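Local coordinates for hypothetical protein PH1109 (Pyrococcus horikoshii, PDB 2D59) that is of unknown function but belongs to the CoA-binding domain family and has a Rossmann-type fold, a parallel beta sheet flanked by helices, at residues E13-I18 / E138-E143; K24-G29 / P69-I74; Y44-G49 / L63-Y68; E92-A97 / K118-A123. All blocks are in the same frame, centred on the assembly; numbering follows the deposited sequence.

Contact 1 of 4, residues E13-I18 / E138-E143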
loop_
_atom_site.group_PDB
_atom_site.type_symbol
_atom_site.label_atom_id
_atom_site.label_comp_id
_atom_site.label_asym_id
_atom_site.label_seq_id
_atom_site.Cartn_x
_atom_site.Cartn_y
_atom_site.Cartn_z
ATOM N N GLU A 13 4.784 4.911 -16.787
ATOM C CA GLU A 13 4.739 3.563 -17.342
ATOM C C GLU A 13 5.023 2.531 -16.253
ATOM O O GLU A 13 4.379 1.483 -16.191
ATOM C CB GLU A 13 5.776 3.421 -18.462
ATOM C CG GLU A 13 5.339 2.511 -19.591
ATOM C CD GLU A 13 4.315 3.169 -20.500
ATOM O OE1 GLU A 13 3.319 3.712 -19.979
ATOM O OE2 GLU A 13 4.504 3.143 -21.735
ATOM N N ASP A 14 6.000 2.833 -15.401
ATOM C CA ASP A 14 6.366 1.936 -14.309
ATOM C C ASP A 14 5.207 1.768 -13.341
ATOM O O ASP A 14 4.875 0.653 -12.938
ATOM C CB ASP A 14 7.566 2.477 -13.527
ATOM C CG ASP A 14 8.832 2.548 -14.360
ATOM O OD1 ASP A 14 9.098 1.603 -15.131
ATOM O OD2 ASP A 14 9.571 3.545 -14.227
ATOM N N ILE A 15 4.593 2.886 -12.964
ATOM C CA ILE A 15 3.477 2.852 -12.021
ATOM C C ILE A 15 2.313 2.084 -12.613
ATOM O O ILE A 15 1.682 1.267 -11.937
ATOM C CB ILE A 15 3.022 4.282 -11.623
ATOM C CG1 ILE A 15 4.098 4.927 -10.750
ATOM C CG2 ILE A 15 1.734 4.240 -10.816
ATOM C CD1 ILE A 15 5.467 4.891 -11.332
ATOM N N ARG A 16 2.028 2.347 -13.881
ATOM C CA ARG A 16 0.935 1.673 -14.564
ATOM C C ARG A 16 1.172 0.162 -14.567
ATOM O O ARG A 16 0.235 -0.625 -14.417
ATOM C CB ARG A 16 0.821 2.194 -16.000
ATOM C CG ARG A 16 -0.361 1.644 -16.763
ATOM C CD ARG A 16 -0.458 2.241 -18.162
ATOM N NE ARG A 16 -0.898 3.635 -18.166
ATOM C CZ ARG A 16 -0.155 4.659 -18.580
ATOM N NH1 ARG A 16 -0.643 5.893 -18.552
ATOM N NH2 ARG A 16 1.082 4.452 -19.020
ATOM N N GLU A 17 2.430 -0.234 -14.738
ATOM C CA GLU A 17 2.806 -1.648 -14.748
ATOM C C GLU A 17 2.605 -2.261 -13.360
ATOM O O GLU A 17 2.096 -3.373 -13.226
ATOM C CB GLU A 17 4.270 -1.799 -15.176
ATOM C CG GLU A 17 4.835 -3.201 -15.006
ATOM C CD GLU A 17 4.203 -4.217 -15.941
ATOM O OE1 GLU A 17 4.567 -5.408 -15.848
ATOM O OE2 GLU A 17 3.350 -3.830 -16.768
ATOM N N ILE A 18 3.006 -1.523 -12.330
ATOM C CA ILE A 18 2.857 -1.986 -10.955
ATOM C C ILE A 18 1.388 -2.216 -10.626
ATOM O O ILE A 18 1.029 -3.209 -9.990
ATOM C CB ILE A 18 3.431 -0.955 -9.959
ATOM C CG1 ILE A 18 4.955 -0.934 -10.070
ATOM C CG2 ILE A 18 3.034 -1.304 -8.542
ATOM C CD1 ILE A 18 5.605 -2.270 -9.752
ATOM N N GLU A 138 -6.614 6.073 -11.233
ATOM C CA GLU A 138 -7.547 6.915 -11.967
ATOM C C GLU A 138 -6.911 7.632 -13.153
ATOM O O GLU A 138 -7.446 7.598 -14.262
ATOM C CB GLU A 138 -8.166 7.962 -11.034
ATOM C CG GLU A 138 -9.250 7.424 -10.118
ATOM C CD GLU A 138 -9.789 8.482 -9.170
ATOM O OE1 GLU A 138 -10.834 8.236 -8.533
ATOM O OE2 GLU A 138 -9.162 9.557 -9.058
ATOM N N ARG A 139 -5.771 8.277 -12.926
ATOM C CA ARG A 139 -5.123 9.028 -13.997
ATOM C C ARG A 139 -4.338 8.199 -15.010
ATOM O O ARG A 139 -4.179 8.614 -16.158
ATOM C CB ARG A 139 -4.213 10.112 -13.406
ATOM C CG ARG A 139 -2.880 9.615 -12.891
ATOM C CD ARG A 139 -2.064 10.748 -12.266
ATOM N NE ARG A 139 -0.723 10.293 -11.919
ATOM C CZ ARG A 139 0.273 10.157 -12.790
ATOM N NH1 ARG A 139 1.457 9.720 -12.383
ATOM N NH2 ARG A 139 0.095 10.489 -14.063
ATOM N N LEU A 140 -3.862 7.027 -14.605
ATOM C CA LEU A 140 -3.082 6.191 -15.513
ATOM C C LEU A 140 -3.866 5.087 -16.207
ATOM O O LEU A 140 -3.531 4.697 -17.328
ATOM C CB LEU A 140 -1.898 5.572 -14.769
ATOM C CG LEU A 140 -0.879 6.563 -14.199
ATOM C CD1 LEU A 140 0.127 5.823 -13.328
ATOM C CD2 LEU A 140 -0.174 7.286 -15.337
ATOM N N LEU A 141 -4.908 4.582 -15.554
ATOM C CA LEU A 141 -5.703 3.501 -16.127
ATOM C C LEU A 141 -7.186 3.836 -16.274
ATOM O O LEU A 141 -7.935 3.095 -16.913
ATOM C CB LEU A 141 -5.540 2.241 -15.273
ATOM C CG LEU A 141 -4.124 1.657 -15.168
ATOM C CD1 LEU A 141 -4.066 0.603 -14.074
ATOM C CD2 LEU A 141 -3.725 1.055 -16.514
ATOM N N GLY A 142 -7.606 4.951 -15.682
ATOM C CA GLY A 142 -8.998 5.356 -15.756
ATOM C C GLY A 142 -9.362 6.046 -17.057
ATOM O O GLY A 142 -8.521 6.214 -17.939
ATOM N N GLU A 143 -10.624 6.451 -17.174
ATOM C CA GLU A 143 -11.112 7.123 -18.373
ATOM C C GLU A 143 -10.978 8.644 -18.298
ATOM O O GLU A 143 -10.538 9.189 -17.283
ATOM C CB GLU A 143 -12.574 6.741 -18.621
ATOM C CG GLU A 143 -12.781 5.258 -18.891
ATOM C CD GLU A 143 -14.247 4.877 -18.977
ATOM O OE1 GLU A 143 -14.980 5.498 -19.775
ATOM O OE2 GLU A 143 -14.664 3.952 -18.248
#

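Contact 2 of 4, residues K24-G29 / P69-I74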
loop_
_atom_site.group_PDB
_atom_site.type_symbol
_atom_site.label_atom_id
_atom_site.label_comp_id
_atom_site.label_asym_id
_atom_site.label_seq_id
_atom_site.Cartn_x
_atom_site.Cartn_y
_atom_site.Cartn_z
ATOM N N LYS A 24 -2.389 -8.190 -5.425
ATOM C CA LYS A 24 -2.430 -8.591 -4.017
ATOM C C LYS A 24 -1.910 -7.445 -3.155
ATOM O O LYS A 24 -0.697 -7.244 -3.032
ATOM C CB LYS A 24 -1.565 -9.837 -3.799
ATOM C CG LYS A 24 -1.808 -10.948 -4.808
ATOM C CD LYS A 24 -3.195 -11.550 -4.681
ATOM C CE LYS A 24 -3.325 -12.378 -3.414
ATOM N NZ LYS A 24 -4.647 -13.058 -3.345
ATOM N N ILE A 25 -2.832 -6.700 -2.551
ATOM C CA ILE A 25 -2.469 -5.550 -1.731
ATOM C C ILE A 25 -2.729 -5.694 -0.240
ATOM O O ILE A 25 -3.820 -6.078 0.178
ATOM C CB ILE A 25 -3.234 -4.268 -2.166
ATOM C CG1 ILE A 25 -3.277 -4.154 -3.685
ATOM C CG2 ILE A 25 -2.569 -3.030 -1.563
ATOM C CD1 ILE A 25 -4.405 -4.930 -4.285
ATOM N N ALA A 26 -1.713 -5.375 0.554
ATOM C CA ALA A 26 -1.837 -5.376 2.001
ATOM C C ALA A 26 -1.960 -3.883 2.293
ATOM O O ALA A 26 -1.025 -3.117 2.046
ATOM C CB ALA A 26 -0.585 -5.949 2.648
ATOM N N LEU A 27 -3.115 -3.460 2.793
ATOM C CA LEU A 27 -3.327 -2.045 3.065
ATOM C C LEU A 27 -3.198 -1.764 4.556
ATOM O O LEU A 27 -4.108 -2.042 5.340
ATOM C CB LEU A 27 -4.703 -1.625 2.532
ATOM C CG LEU A 27 -4.956 -0.126 2.352
ATOM C CD1 LEU A 27 -5.800 0.115 1.099
ATOM C CD2 LEU A 27 -5.639 0.426 3.592
ATOM N N VAL A 28 -2.045 -1.209 4.925
ATOM C CA VAL A 28 -1.715 -0.891 6.310
ATOM C C VAL A 28 -2.307 0.437 6.759
ATOM O O VAL A 28 -2.176 1.457 6.079
ATOM C CB VAL A 28 -0.185 -0.850 6.499
ATOM C CG1 VAL A 28 0.157 -0.601 7.956
ATOM C CG2 VAL A 28 0.428 -2.156 6.012
ATOM N N GLY A 29 -2.946 0.424 7.924
ATOM C CA GLY A 29 -3.567 1.630 8.429
ATOM C C GLY A 29 -5.028 1.665 8.028
ATOM O O GLY A 29 -5.671 2.713 8.094
ATOM N N PRO A 69 -3.703 -7.781 12.289
ATOM C CA PRO A 69 -2.889 -6.872 13.102
ATOM C C PRO A 69 -1.486 -6.664 12.535
ATOM O O PRO A 69 -0.804 -5.702 12.884
ATOM C CB PRO A 69 -2.873 -7.557 14.466
ATOM C CG PRO A 69 -2.884 -9.001 14.097
ATOM C CD PRO A 69 -3.920 -9.059 12.992
ATOM N N SER A 70 -1.066 -7.570 11.657
ATOM C CA SER A 70 0.252 -7.500 11.033
ATOM C C SER A 70 0.224 -8.049 9.611
ATOM O O SER A 70 -0.605 -8.895 9.277
ATOM C CB SER A 70 1.269 -8.292 11.858
ATOM O OG SER A 70 2.449 -8.532 11.111
ATOM N N VAL A 71 1.141 -7.567 8.777
ATOM C CA VAL A 71 1.224 -8.017 7.393
ATOM C C VAL A 71 1.551 -9.506 7.308
ATOM O O VAL A 71 1.048 -10.214 6.434
ATOM C CB VAL A 71 2.301 -7.231 6.609
ATOM C CG1 VAL A 71 2.466 -7.820 5.219
ATOM C CG2 VAL A 71 1.911 -5.764 6.516
ATOM N N LEU A 72 2.395 -9.975 8.221
ATOM C CA LEU A 72 2.795 -11.376 8.242
ATOM C C LEU A 72 1.658 -12.326 8.616
ATOM O O LEU A 72 1.726 -13.520 8.324
ATOM C CB LEU A 72 3.969 -11.574 9.208
ATOM C CG LEU A 72 5.304 -10.960 8.776
ATOM C CD1 LEU A 72 6.354 -11.202 9.849
ATOM C CD2 LEU A 72 5.743 -11.573 7.454
ATOM N N ASP A 73 0.618 -11.799 9.256
ATOM C CA ASP A 73 -0.520 -12.622 9.657
ATOM C C ASP A 73 -1.418 -12.981 8.479
ATOM O O ASP A 73 -2.219 -13.911 8.561
ATOM C CB ASP A 73 -1.351 -11.910 10.728
ATOM C CG ASP A 73 -0.592 -11.717 12.022
ATOM O OD1 ASP A 73 0.033 -12.690 12.490
ATOM O OD2 ASP A 73 -0.628 -10.600 12.576
ATOM N N ILE A 74 -1.288 -12.236 7.388
ATOM C CA ILE A 74 -2.092 -12.490 6.200
ATOM C C ILE A 74 -1.702 -13.832 5.590
ATOM O O ILE A 74 -0.536 -14.066 5.278
ATOM C CB ILE A 74 -1.887 -11.378 5.152
ATOM C CG1 ILE A 74 -2.321 -10.040 5.746
ATOM C CG2 ILE A 74 -2.683 -11.689 3.894
ATOM C CD1 ILE A 74 -1.959 -8.836 4.893
#

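Contact 3 of 4, residues Y44-G49 / L63-Y68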
loop_
_atom_site.group_PDB
_atom_site.type_symbol
_atom_site.label_atom_id
_atom_site.label_comp_id
_atom_site.label_asym_id
_atom_site.label_seq_id
_atom_site.Cartn_x
_atom_site.Cartn_y
_atom_site.Cartn_z
ATOM N N TYR A 44 -12.042 2.034 -3.292
ATOM C CA TYR A 44 -11.789 2.177 -4.723
ATOM C C TYR A 44 -11.083 0.942 -5.279
ATOM O O TYR A 44 -11.454 0.428 -6.339
ATOM C CB TYR A 44 -10.944 3.434 -4.971
ATOM C CG TYR A 44 -10.573 3.662 -6.419
ATOM C CD1 TYR A 44 -9.469 3.027 -6.985
ATOM C CD2 TYR A 44 -11.341 4.501 -7.228
ATOM C CE1 TYR A 44 -9.136 3.221 -8.327
ATOM C CE2 TYR A 44 -11.018 4.701 -8.567
ATOM C CZ TYR A 44 -9.918 4.057 -9.109
ATOM O OH TYR A 44 -9.610 4.240 -10.440
ATOM N N LEU A 45 -10.070 0.463 -4.563
ATOM C CA LEU A 45 -9.326 -0.712 -5.008
ATOM C C LEU A 45 -10.220 -1.948 -5.077
ATOM O O LEU A 45 -10.142 -2.725 -6.026
ATOM C CB LEU A 45 -8.134 -0.973 -4.082
ATOM C CG LEU A 45 -7.045 0.104 -4.090
ATOM C CD1 LEU A 45 -6.006 -0.204 -3.028
ATOM C CD2 LEU A 45 -6.399 0.168 -5.471
ATOM N N LEU A 46 -11.075 -2.133 -4.076
ATOM C CA LEU A 46 -11.969 -3.279 -4.079
ATOM C C LEU A 46 -12.903 -3.193 -5.278
ATOM O O LEU A 46 -13.182 -4.196 -5.932
ATOM C CB LEU A 46 -12.790 -3.321 -2.784
ATOM C CG LEU A 46 -12.027 -3.707 -1.517
ATOM C CD1 LEU A 46 -12.931 -3.547 -0.301
ATOM C CD2 LEU A 46 -11.540 -5.143 -1.629
ATOM N N GLU A 47 -13.378 -1.984 -5.563
ATOM C CA GLU A 47 -14.287 -1.771 -6.678
ATOM C C GLU A 47 -13.592 -1.942 -8.025
ATOM O O GLU A 47 -14.251 -2.069 -9.053
ATOM C CB GLU A 47 -14.923 -0.380 -6.581
ATOM C CG GLU A 47 -15.880 -0.242 -5.401
ATOM C CD GLU A 47 -16.312 1.188 -5.145
ATOM O OE1 GLU A 47 -17.146 1.402 -4.237
ATOM O OE2 GLU A 47 -15.819 2.100 -5.842
ATOM N N HIS A 48 -12.264 -1.970 -8.014
ATOM C CA HIS A 48 -11.522 -2.137 -9.254
ATOM C C HIS A 48 -10.763 -3.456 -9.383
ATOM O O HIS A 48 -9.712 -3.536 -10.025
ATOM C CB HIS A 48 -10.605 -0.935 -9.479
ATOM C CG HIS A 48 -11.341 0.282 -9.948
ATOM N ND1 HIS A 48 -12.041 1.108 -9.097
ATOM C CD2 HIS A 48 -11.554 0.758 -11.199
ATOM C CE1 HIS A 48 -12.657 2.042 -9.803
ATOM N NE2 HIS A 48 -12.379 1.851 -11.078
ATOM N N GLY A 49 -11.315 -4.492 -8.755
ATOM C CA GLY A 49 -10.754 -5.830 -8.847
ATOM C C GLY A 49 -9.543 -6.257 -8.049
ATOM O O GLY A 49 -9.067 -7.381 -8.218
ATOM N N LEU A 63 -14.472 -2.774 5.592
ATOM C CA LEU A 63 -15.120 -2.883 4.291
ATOM C C LEU A 63 -15.400 -4.327 3.872
ATOM O O LEU A 63 -15.180 -4.705 2.721
ATOM C CB LEU A 63 -14.268 -2.167 3.233
ATOM C CG LEU A 63 -14.199 -0.649 3.453
ATOM C CD1 LEU A 63 -13.122 -0.015 2.574
ATOM C CD2 LEU A 63 -15.565 -0.052 3.155
ATOM N N GLY A 64 -15.891 -5.129 4.815
ATOM C CA GLY A 64 -16.212 -6.517 4.529
ATOM C C GLY A 64 -15.017 -7.439 4.383
ATOM O O GLY A 64 -15.168 -8.595 3.987
ATOM N N ARG A 65 -13.832 -6.939 4.711
ATOM C CA ARG A 65 -12.611 -7.733 4.602
ATOM C C ARG A 65 -12.007 -7.992 5.980
ATOM O O ARG A 65 -11.982 -7.099 6.829
ATOM C CB ARG A 65 -11.593 -6.993 3.732
ATOM C CG ARG A 65 -12.079 -6.694 2.318
ATOM C CD ARG A 65 -12.143 -7.954 1.468
ATOM N NE ARG A 65 -10.817 -8.532 1.259
ATOM C CZ ARG A 65 -10.597 -9.734 0.737
ATOM N NH1 ARG A 65 -11.616 -10.498 0.363
ATOM N NH2 ARG A 65 -9.353 -10.176 0.595
ATOM N N LYS A 66 -11.520 -9.210 6.201
ATOM C CA LYS A 66 -10.905 -9.530 7.484
ATOM C C LYS A 66 -9.658 -8.668 7.633
ATOM O O LYS A 66 -8.818 -8.622 6.734
ATOM C CB LYS A 66 -10.517 -11.007 7.556
ATOM C CG LYS A 66 -9.859 -11.385 8.876
ATOM C CD LYS A 66 -9.544 -12.866 8.947
ATOM C CE LYS A 66 -8.895 -13.218 10.276
ATOM N NZ LYS A 66 -8.612 -14.675 10.377
ATOM N N CYS A 67 -9.539 -7.989 8.768
ATOM C CA CYS A 67 -8.398 -7.115 9.017
ATOM C C CYS A 67 -7.388 -7.761 9.963
ATOM O O CYS A 67 -7.748 -8.211 11.050
ATOM C CB CYS A 67 -8.891 -5.790 9.594
ATOM S SG CYS A 67 -7.648 -4.488 9.649
ATOM N N TYR A 68 -6.125 -7.799 9.545
ATOM C CA TYR A 68 -5.065 -8.408 10.345
ATOM C C TYR A 68 -4.231 -7.384 11.119
ATOM O O TYR A 68 -4.064 -6.244 10.687
ATOM C CB TYR A 68 -4.150 -9.246 9.443
ATOM C CG TYR A 68 -4.883 -10.308 8.651
ATOM C CD1 TYR A 68 -5.633 -9.974 7.522
ATOM C CD2 TYR A 68 -4.851 -11.642 9.049
ATOM C CE1 TYR A 68 -6.335 -10.946 6.809
ATOM C CE2 TYR A 68 -5.548 -12.622 8.346
ATOM C CZ TYR A 68 -6.286 -12.269 7.230
ATOM O OH TYR A 68 -6.973 -13.242 6.538
#

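Contact 4 of 4, residues E92-A97 / K118-A123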
loop_
_atom_site.group_PDB
_atom_site.type_symbol
_atom_site.label_atom_id
_atom_site.label_comp_id
_atom_site.label_asym_id
_atom_site.label_seq_id
_atom_site.Cartn_x
_atom_site.Cartn_y
_atom_site.Cartn_z
ATOM N N GLU A 92 8.402 -0.542 11.033
ATOM C CA GLU A 92 7.895 -1.825 11.502
ATOM C C GLU A 92 7.195 -2.586 10.376
ATOM O O GLU A 92 7.415 -3.781 10.198
ATOM C CB GLU A 92 6.929 -1.613 12.675
ATOM C CG GLU A 92 5.644 -0.894 12.310
ATOM C CD GLU A 92 4.820 -0.507 13.521
ATOM O OE1 GLU A 92 4.495 -1.400 14.336
ATOM O OE2 GLU A 92 4.495 0.691 13.656
ATOM N N TYR A 93 6.367 -1.887 9.607
ATOM C CA TYR A 93 5.644 -2.518 8.512
ATOM C C TYR A 93 6.525 -2.857 7.316
ATOM O O TYR A 93 6.221 -3.781 6.562
ATOM C CB TYR A 93 4.467 -1.637 8.086
ATOM C CG TYR A 93 3.386 -1.588 9.139
ATOM C CD1 TYR A 93 3.153 -0.428 9.875
ATOM C CD2 TYR A 93 2.629 -2.720 9.435
ATOM C CE1 TYR A 93 2.190 -0.399 10.883
ATOM C CE2 TYR A 93 1.669 -2.703 10.438
ATOM C CZ TYR A 93 1.455 -1.541 11.158
ATOM O OH TYR A 93 0.510 -1.522 12.158
ATOM N N VAL A 94 7.612 -2.113 7.136
ATOM C CA VAL A 94 8.527 -2.394 6.038
ATOM C C VAL A 94 9.237 -3.705 6.356
ATOM O O VAL A 94 9.414 -4.555 5.486
ATOM C CB VAL A 94 9.579 -1.277 5.867
ATOM C CG1 VAL A 94 10.671 -1.728 4.905
ATOM C CG2 VAL A 94 8.912 -0.022 5.339
ATOM N N GLU A 95 9.643 -3.859 7.613
ATOM C CA GLU A 95 10.317 -5.070 8.055
ATOM C C GLU A 95 9.385 -6.258 7.840
ATOM O O GLU A 95 9.823 -7.344 7.457
ATOM C CB GLU A 95 10.700 -4.944 9.533
ATOM C CG GLU A 95 11.751 -3.871 9.790
ATOM C CD GLU A 95 12.042 -3.659 11.263
ATOM O OE1 GLU A 95 12.965 -2.878 11.577
ATOM O OE2 GLU A 95 11.352 -4.268 12.107
ATOM N N GLN A 96 8.095 -6.039 8.081
ATOM C CA GLN A 96 7.090 -7.077 7.889
ATOM C C GLN A 96 6.970 -7.394 6.404
ATOM O O GLN A 96 6.949 -8.557 6.006
ATOM C CB GLN A 96 5.733 -6.610 8.419
ATOM C CG GLN A 96 5.576 -6.695 9.925
ATOM C CD GLN A 96 4.261 -6.113 10.394
ATOM O OE1 GLN A 96 3.249 -6.193 9.694
ATOM N NE2 GLN A 96 4.261 -5.531 11.588
ATOM N N ALA A 97 6.883 -6.348 5.587
ATOM C CA ALA A 97 6.773 -6.512 4.141
ATOM C C ALA A 97 7.966 -7.310 3.625
ATOM O O ALA A 97 7.829 -8.137 2.729
ATOM C CB ALA A 97 6.724 -5.144 3.463
ATOM N N LYS A 118 14.931 2.941 2.813
ATOM C CA LYS A 118 16.271 2.440 2.532
ATOM C C LYS A 118 16.358 0.940 2.795
ATOM O O LYS A 118 16.893 0.191 1.982
ATOM C CB LYS A 118 17.303 3.174 3.388
ATOM C CG LYS A 118 18.737 2.741 3.137
ATOM C CD LYS A 118 19.707 3.558 3.975
ATOM C CE LYS A 118 21.145 3.134 3.729
ATOM N NZ LYS A 118 22.112 3.960 4.507
ATOM N N LYS A 119 15.824 0.506 3.932
ATOM C CA LYS A 119 15.850 -0.910 4.275
ATOM C C LYS A 119 15.080 -1.703 3.225
ATOM O O LYS A 119 15.528 -2.758 2.775
ATOM C CB LYS A 119 15.239 -1.133 5.661
ATOM C CG LYS A 119 15.283 -2.579 6.136
ATOM C CD LYS A 119 14.837 -2.705 7.584
ATOM C CE LYS A 119 15.793 -1.985 8.522
ATOM N NZ LYS A 119 15.365 -2.098 9.944
ATOM N N ALA A 120 13.924 -1.183 2.827
ATOM C CA ALA A 120 13.106 -1.847 1.823
ATOM C C ALA A 120 13.878 -1.969 0.513
ATOM O O ALA A 120 13.871 -3.019 -0.128
ATOM C CB ALA A 120 11.819 -1.065 1.599
ATOM N N ASP A 121 14.545 -0.887 0.122
ATOM C CA ASP A 121 15.316 -0.872 -1.115
ATOM C C ASP A 121 16.475 -1.860 -1.068
ATOM O O ASP A 121 16.719 -2.581 -2.032
ATOM C CB ASP A 121 15.848 0.537 -1.395
ATOM C CG ASP A 121 16.735 0.594 -2.629
ATOM O OD1 ASP A 121 16.319 0.088 -3.695
ATOM O OD2 ASP A 121 17.850 1.149 -2.535
ATOM N N GLU A 122 17.188 -1.888 0.053
ATOM C CA GLU A 122 18.316 -2.800 0.200
ATOM C C GLU A 122 17.845 -4.252 0.173
ATOM O O GLU A 122 18.633 -5.164 -0.080
ATOM C CB GLU A 122 19.057 -2.520 1.509
ATOM C CG GLU A 122 19.667 -1.129 1.585
ATOM C CD GLU A 122 20.491 -0.919 2.840
ATOM O OE1 GLU A 122 19.951 -1.108 3.951
ATOM O OE2 GLU A 122 21.679 -0.561 2.714
ATOM N N ALA A 123 16.558 -4.460 0.430
ATOM C CA ALA A 123 15.988 -5.803 0.433
ATOM C C ALA A 123 15.452 -6.195 -0.941
ATOM O O ALA A 123 14.924 -7.295 -1.118
ATOM C CB ALA A 123 14.880 -5.898 1.474
#

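Contact 1 of 4, residues E13-I18 / E138-E143
Helices 12-21 and 133-141 belong to the helical layer on one face of a Rossmann-type parallel sheet, and R16 of the first binds L140 and L141 toward the C-terminal end of the second. Carbonyls there run out of amide donors within the helix, and an arginine can take one over. R16 NE donates to L140 O at 3.0 Å in a nearly straight bond (165°), and R16 NH1 adds a weak one. The oxygen lies in the guanidinium plane, but the donor stands above the carbonyl plane instead of on a lone pair. R16 CG is anti to the backbone N (chi1 -175°), and the bend at chi3 brings the guanidinium to L140 O; its NH2 also approaches E13 OE1, within the same helix, at 2.5 Å, a distance too short to be taken at face value.

Beneath these polar groups the contact is apolar. R16 CG lies against L141 CD2 at 3.4 Å, so the aliphatic part of the arginine does the work of a hydrophobic residue at the partly exposed margin. I15 suits its buried place, packing also on W106 of strand 104-107. L140 leans in beside it, and R139, tied by salt bridges to D12 and E136, lays a guanidinium face over L140 CG. I15 CG2 presses on L140 CD1 at 3.4 Å, closer than two methyls usually come.

Contact 2 of 4, residues K24-G29 / P69-I74
Q96 OE1, on helix 87-100, is gripped by V71 N and more weakly by S70 OG, which should steady the short turn whose V71 packs on V28 and A26. S70 OG also accepts from L72 N at 3.2 Å, an ST turn, which suits a serine at the start of a helical turn. D73 N bonds back to S70 O, and I74 N to V71 O; I74 points at the strand, and V71, three residues before it, meets it with its methyls.

Strand 24-28 is an inner strand of the Rossmann-type parallel sheet, with 51-55 and 80-83 as its neighbours. A26 points at this loop and V28 offers it CG2, while I25 and L27 turn away. V28 CG2 meets V71 CG2 at 3.9 Å, the two valines crossing at about a right angle; a beta-branched valine suits V28's place in a strand, and its methyls suit a buried setting. A26, having just a methyl, lets the loop come close: I74 CD1 reaches A26 CB at 3.9 Å, because the isoleucine chain runs extended (chi2 171°). V71 CG1 approaches the same methyl more loosely, at 4.4 Å, while Y93 packs on V28.

Contact 3 of 4, residues Y44-G49 / L63-Y68
The final turn of helix 37-47 lies beside the small hairpin 61-62/65-66, the two backbones standing well apart (L46 CA to L63 CA 9.0 Å), so side chains must bridge the space. L46 does so with one branch: its CD1 lies 4.0 Å from L63 CB and 3.9 Å from L63 O. That CD1 methyl alone lies against L63 and R65, reaching R65 CG at 4.2 Å, and leucine suits the place as an apolar chain long enough to span the distance. R65 bends at chi2 and chi3, and its NE is held by V52 O. L63 and G64, which join strands 61-62 and 65-66, both have positive phi, close to a type I' turn that suits glycine at G64.

The helix ends in a Schellman motif with G49 as its C-prime residue, where positive phi again favours glycine. H48 ND1 donates to Y44 O at 2.9 Å (155°), nearly in the imidazole plane, and that nitrogen sits over the centre of the Y44 ring. Y44 OH in turn bonds H137 of helix 133-141. On the sheet side, L45 and L46 pack on V52 of strand 51-55, while L63 leans back on M42 and K43 of helix 37-47.

Contact 4 of 4, residues E92-A97 / K118-A123
V94 makes the first touch between helix 87-100 and helix 114-122, setting its CG1 on A120 CB at 3.6 Å. CG1 stands anti to the backbone N (chi1 169°), and that rotation aims it at the neighbouring helix, where it also lies 3.9 Å from A120 N. The small side chain of A120 is what lets the backbones approach: V94 CA and A120 CA are 6.2 Å apart. Both residues are buried, and A120 also packs on L125, in the loop leading out of its helix.

One residue on, E95 takes the contact out toward solvent. Its chain runs extended beyond CG, while K119 starts out extended and then bends at chi3 (-64°), so that the two cross obliquely and their ends meet. K119 NZ donates to E95 OE1 at 3.0 Å, a salt bridge and hydrogen bond in one, approaching on the anti side of the carboxylate and 19° out of its plane. Below the charges the methylenes run together, with E95 CG 4.0 Å from K119 CD. Long, flexible chains of this kind suit the partly exposed side, where the charged ends can remain partly hydrated, and K119 also leans on M91.

A97, three residues beyond V94, packs inward on V81 of strand 80-83. Two neighbouring helices laid side by side on one face, joined through strand 104-107, are typical of the successive beta-alpha-beta crossovers of a Rossmann-type fold.

Overall arrangement
Contact 2 is the buried one, made wholly of methyl groups between an inner strand and a loop; contacts 1 and 4 are half buried, each pairing an apolar part with a polar or charged one; contact 3 lies at the surface and is held by a single leucine methyl. Contacts 1 and 4 join helices on the two faces of the sheet, their centres about 24 Å apart. Contact 2 borders helix 87-100 of contact 4, where Q96 and Y93 reach its loop and strand, and contacts 2 and 3 meet where Y68 packs on D73 and I74. Y44 and E138 bring contacts 1 and 3 together, linking helices 37-47 and 133-141.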